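Local coordinates for protein putative transcriptional regulator (Clostridium difficile, PDB 3QI7) that is of unknown function but has a periplasmic-binding-protein-like fold, may be a lipoprotein and probably binds a small ligand, at residues N213-I216 / E217-K221; L241-A244 / L245-K248. All coordinates share one frame; numbering follows the deposited sequence.

Contact 1: N213-I216 / E217-K221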
loop_
_atom_site.group_PDB
_atom_site.type_symbol
_atom_site.label_atom_id
_atom_site.label_comp_id
_atom_site.label_asym_id
_atom_site.label_seq_id
_atom_site.Cartn_x
_atom_site.Cartn_y
_atom_site.Cartn_z
ATOM N N ASN A 213 24.276 10.328 -3.231
ATOM C CA ASN A 213 24.637 11.647 -2.764
ATOM C C ASN A 213 25.363 12.465 -3.819
ATOM O O ASN A 213 25.038 13.649 -4.039
ATOM C CB ASN A 213 25.390 11.567 -1.434
ATOM C CG ASN A 213 24.443 11.281 -0.267
ATOM O OD1 ASN A 213 23.337 11.826 -0.220
ATOM N ND2 ASN A 213 24.862 10.425 0.659
ATOM N N GLU A 214 26.326 11.842 -4.491
ATOM C CA GLU A 214 27.085 12.557 -5.510
ATOM C C GLU A 214 26.234 12.871 -6.732
ATOM O O GLU A 214 26.312 13.978 -7.253
ATOM C CB GLU A 214 28.351 11.797 -5.895
ATOM C CG GLU A 214 29.309 11.669 -4.741
ATOM C CD GLU A 214 29.755 13.017 -4.184
ATOM O OE1 GLU A 214 30.133 13.904 -4.988
ATOM O OE2 GLU A 214 29.726 13.178 -2.941
ATOM N N ASP A 215 25.387 11.937 -7.160
ATOM C CA ASP A 215 24.574 12.163 -8.364
ATOM C C ASP A 215 23.500 13.260 -8.151
ATOM O O ASP A 215 23.319 14.165 -8.998
ATOM C CB ASP A 215 23.933 10.883 -8.841
ATOM C CG ASP A 215 23.453 11.001 -10.283
ATOM O OD1 ASP A 215 24.323 10.932 -11.186
ATOM O OD2 ASP A 215 22.238 11.217 -10.496
ATOM N N ILE A 216 22.827 13.188 -7.006
ATOM C CA ILE A 216 21.833 14.198 -6.626
ATOM C C ILE A 216 22.442 15.587 -6.630
ATOM O O ILE A 216 21.893 16.489 -7.249
ATOM C CB ILE A 216 21.161 13.861 -5.269
ATOM C CG1 ILE A 216 20.321 12.580 -5.415
ATOM C CG2 ILE A 216 20.280 15.033 -4.781
ATOM C CD1 ILE A 216 19.880 11.974 -4.130
ATOM N N GLU A 217 23.584 15.776 -5.976
ATOM C CA GLU A 217 24.280 17.057 -6.098
ATOM C C GLU A 217 24.446 17.512 -7.559
ATOM O O GLU A 217 24.219 18.673 -7.893
ATOM C CB GLU A 217 25.654 16.998 -5.415
ATOM C CG GLU A 217 25.534 16.887 -3.905
ATOM C CD GLU A 217 26.886 16.819 -3.228
ATOM O OE1 GLU A 217 27.850 17.394 -3.785
ATOM O OE2 GLU A 217 26.962 16.198 -2.144
ATOM N N LYS A 218 24.800 16.572 -8.431
ATOM C CA LYS A 218 24.994 16.873 -9.850
ATOM C C LYS A 218 23.728 17.331 -10.536
ATOM O O LYS A 218 23.752 18.269 -11.359
ATOM C CB LYS A 218 25.623 15.668 -10.587
ATOM C CG LYS A 218 27.078 15.455 -10.176
ATOM C CD LYS A 218 27.878 14.628 -11.179
ATOM C CE LYS A 218 27.574 13.138 -11.091
ATOM N NZ LYS A 218 28.665 12.364 -11.756
ATOM N N GLN A 219 22.620 16.668 -10.202
ATOM C CA GLN A 219 21.346 16.949 -10.831
ATOM C C GLN A 219 20.819 18.325 -10.413
ATOM O O GLN A 219 20.250 19.047 -11.240
ATOM C CB GLN A 219 20.321 15.837 -10.545
ATOM C CG GLN A 219 20.761 14.406 -10.971
ATOM C CD GLN A 219 20.990 14.221 -12.455
ATOM O OE1 GLN A 219 20.636 15.079 -13.261
ATOM N NE2 GLN A 219 21.571 13.069 -12.828
ATOM N N VAL A 220 21.039 18.699 -9.150
ATOM C CA VAL A 220 20.691 20.038 -8.648
ATOM C C VAL A 220 21.542 21.150 -9.299
ATOM O O VAL A 220 21.040 22.228 -9.615
ATOM C CB VAL A 220 20.787 20.096 -7.079
ATOM C CG1 VAL A 220 20.613 21.537 -6.551
ATOM C CG2 VAL A 220 19.748 19.164 -6.454
ATOM N N LYS A 221 22.821 20.889 -9.535
ATOM C CA LYS A 221 23.659 21.861 -10.252
ATOM C C LYS A 221 23.195 22.074 -11.689
ATOM O O LYS A 221 23.223 23.199 -12.207
ATOM C CB LYS A 221 25.124 21.423 -10.244
ATOM C CG LYS A 221 25.773 21.623 -8.900
ATOM C CD LYS A 221 27.242 21.208 -8.909
ATOM C CE LYS A 221 27.723 20.827 -7.502
ATOM N NZ LYS A 221 29.050 21.401 -7.229
HETATM O O HOH W 1 26.818 10.119 -10.984
#

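Contact 2: L241-A244 / L245-K248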
loop_
_atom_site.group_PDB
_atom_site.type_symbol
_atom_site.label_atom_id
_atom_site.label_comp_id
_atom_site.label_asym_id
_atom_site.label_seq_id
_atom_site.Cartn_x
_atom_site.Cartn_y
_atom_site.Cartn_z
ATOM N N LEU A 241 15.523 11.645 0.996
ATOM C CA LEU A 241 14.845 12.564 1.910
ATOM C C LEU A 241 15.858 13.339 2.770
ATOM O O LEU A 241 15.716 14.537 2.972
ATOM C CB LEU A 241 13.869 11.792 2.776
ATOM C CG LEU A 241 12.549 11.397 2.095
ATOM C CD1 LEU A 241 11.747 10.450 2.983
ATOM C CD2 LEU A 241 11.717 12.633 1.687
ATOM N N THR A 242 16.862 12.643 3.285
ATOM C CA THR A 242 17.933 13.287 4.036
ATOM C C THR A 242 18.614 14.389 3.225
ATOM O O THR A 242 18.768 15.505 3.707
ATOM C CB THR A 242 18.954 12.247 4.505
ATOM O OG1 THR A 242 18.272 11.253 5.283
ATOM C CG2 THR A 242 20.085 12.891 5.352
ATOM N N LYS A 243 19.001 14.092 1.990
ATOM C CA LYS A 243 19.643 15.098 1.126
ATOM C C LYS A 243 18.690 16.258 0.744
ATOM O O LYS A 243 19.146 17.410 0.583
ATOM C CB LYS A 243 20.262 14.429 -0.113
ATOM C CG LYS A 243 21.170 15.290 -0.947
ATOM C CD LYS A 243 22.458 15.591 -0.225
ATOM C CE LYS A 243 23.636 15.632 -1.142
ATOM N NZ LYS A 243 24.816 16.117 -0.368
ATOM N N ALA A 244 17.400 15.959 0.602
ATOM C CA ALA A 244 16.367 16.973 0.313
ATOM C C ALA A 244 16.332 18.077 1.367
ATOM O O ALA A 244 16.067 19.234 1.041
ATOM C CB ALA A 244 14.973 16.333 0.226
ATOM N N LEU A 245 16.585 17.717 2.629
ATOM C CA LEU A 245 16.620 18.710 3.714
ATOM C C LEU A 245 17.743 19.736 3.504
ATOM O O LEU A 245 17.603 20.904 3.862
ATOM C CB LEU A 245 16.734 18.032 5.101
ATOM C CG LEU A 245 15.518 17.179 5.516
ATOM C CD1 LEU A 245 15.640 16.707 6.966
ATOM C CD2 LEU A 245 14.151 17.890 5.321
ATOM N N GLU A 246 18.838 19.292 2.900
ATOM C CA GLU A 246 20.003 20.135 2.628
ATOM C C GLU A 246 19.845 20.949 1.339
ATOM O O GLU A 246 20.080 22.155 1.324
ATOM C CB GLU A 246 21.256 19.243 2.548
ATOM C CG GLU A 246 22.603 19.966 2.360
ATOM C CD GLU A 246 23.659 19.066 1.701
ATOM O OE1 GLU A 246 23.692 17.859 2.024
ATOM O OE2 GLU A 246 24.423 19.557 0.846
ATOM N N LEU A 247 19.428 20.306 0.256
ATOM C CA LEU A 247 19.409 20.957 -1.080
ATOM C C LEU A 247 18.032 21.528 -1.474
ATOM O O LEU A 247 17.921 22.308 -2.439
ATOM C CB LEU A 247 19.895 19.969 -2.157
ATOM C CG LEU A 247 21.369 19.533 -2.151
ATOM C CD1 LEU A 247 21.661 18.588 -3.339
ATOM C CD2 LEU A 247 22.321 20.726 -2.193
ATOM N N LYS A 248 16.994 21.095 -0.764
ATOM C CA LYS A 248 15.669 21.701 -0.763
ATOM C C LYS A 248 14.949 21.479 -2.068
ATOM O O LYS A 248 14.245 22.345 -2.576
ATOM C CB LYS A 248 15.716 23.175 -0.387
ATOM C CG LYS A 248 16.444 23.450 0.926
ATOM C CD LYS A 248 15.528 24.136 1.911
ATOM C CE LYS A 248 16.307 24.775 3.056
ATOM N NZ LYS A 248 16.620 23.765 4.093
#

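Contact 1: N213-I216 / E217-K221
D215 and Q219, one turn apart on the helix 203-223, form an i to i+4 side-chain bond on the buried side of this helix, which packs on the three-stranded parallel sheet of its domain. Q219 NE2 donates to D215 OD2 over 3.1 Å along an almost straight N-H line (171°). The oxygen lies in the plane of the amide, whereas NE2 meets D215 OD2 on its syn side, 30° out of the carboxylate plane. D215 can meet it because its CG stands anti to the backbone N (chi1 -163°), and the Q219 chain folds back at chi2. OD2 also bonds Y162 OH, so two partners grip this buried oxygen; the amide oxygen, Q219 OE1, bonds K222 NZ. The other carboxylate oxygen, D215 OD1, accepts a hydrogen bond from a water at 2.6 Å, and that water takes a weak one from K218 NZ. K218 CE also rests near D215 OD1, but its charged NZ stays short of direct contact and is linked to it through the water. On the outer side E217 forms a salt bridge with K243. Backbone bonds such as V220 N to I216 O (3.0 Å) continue the helix beneath. D215 and Q219 face strands 159-164 and 191-196, while I216 and V220 turn to helix 234-247 and the loop residue Y249.

Contact 2: L241-A244 / L245-K248
The C-terminal turn of helix 234-247 holds this contact, in which K243 and E246 pair along the surface and the chain leaves the helix at K248. K243 runs alongside E246, their ends reaching in one direction, and K243 NZ forms a salt bridge with E246 OE1 at 3.2 Å. The ammonium group meets that oxygen on its syn side, 25° out of the carboxylate plane. The K243 chain leaves with CG anti to the backbone N (chi1 -169°) and bends at chi2 and chi3, which lays K243 CD against E246 OE1 at 3.4 Å. Its stronger partner is E217 OE2 of helix 203-223, so NZ is shared by two carboxylates, which would probably stabilise its positive charge. The aliphatic part of K243 also serves as an apolar surface: L247 crosses it, with CD1 at 4.1 Å from K243 CG.

Along the backbone, L247 N bonds K243 O at 2.9 Å, whereas L245 N makes only weak, split bonds to L241 O and T242 O. K248 N still reaches A244 O at 2.8 Å, although K248 itself has left helical geometry with a positive phi of 70°. Its side chain curls back, and at 3.0 Å the ammonium group, K248 NZ, donates to L245 O, a carbonyl of the last turn; NZ also bonds F293 O. K243 and L247 face helix 203-223, L241 packs on helix 263-267, and A244 rests on Y249 in the loop that follows.

In the fold
Contacts 1 and 2 lie on adjoining helices of the same domain, with centres 11 Å apart, and they touch directly. E217 OE2 of contact 1 and K243 NZ of contact 2 form a salt bridge at 2.8 Å, while further along the helices V220 CG2 and L247 CD1 pack at 3.7 Å. Both contacts are partly buried, but their polar chemistry differs with place. In 213-221 the principal side-chain bond is neutral amide to carboxylate, turned inward toward the sheet strands; in 241-248 it is a lysine-glutamate salt bridge reaching an exposed glutamate. Contact 1 sits within a continuing helix, contact 2 at a helix end.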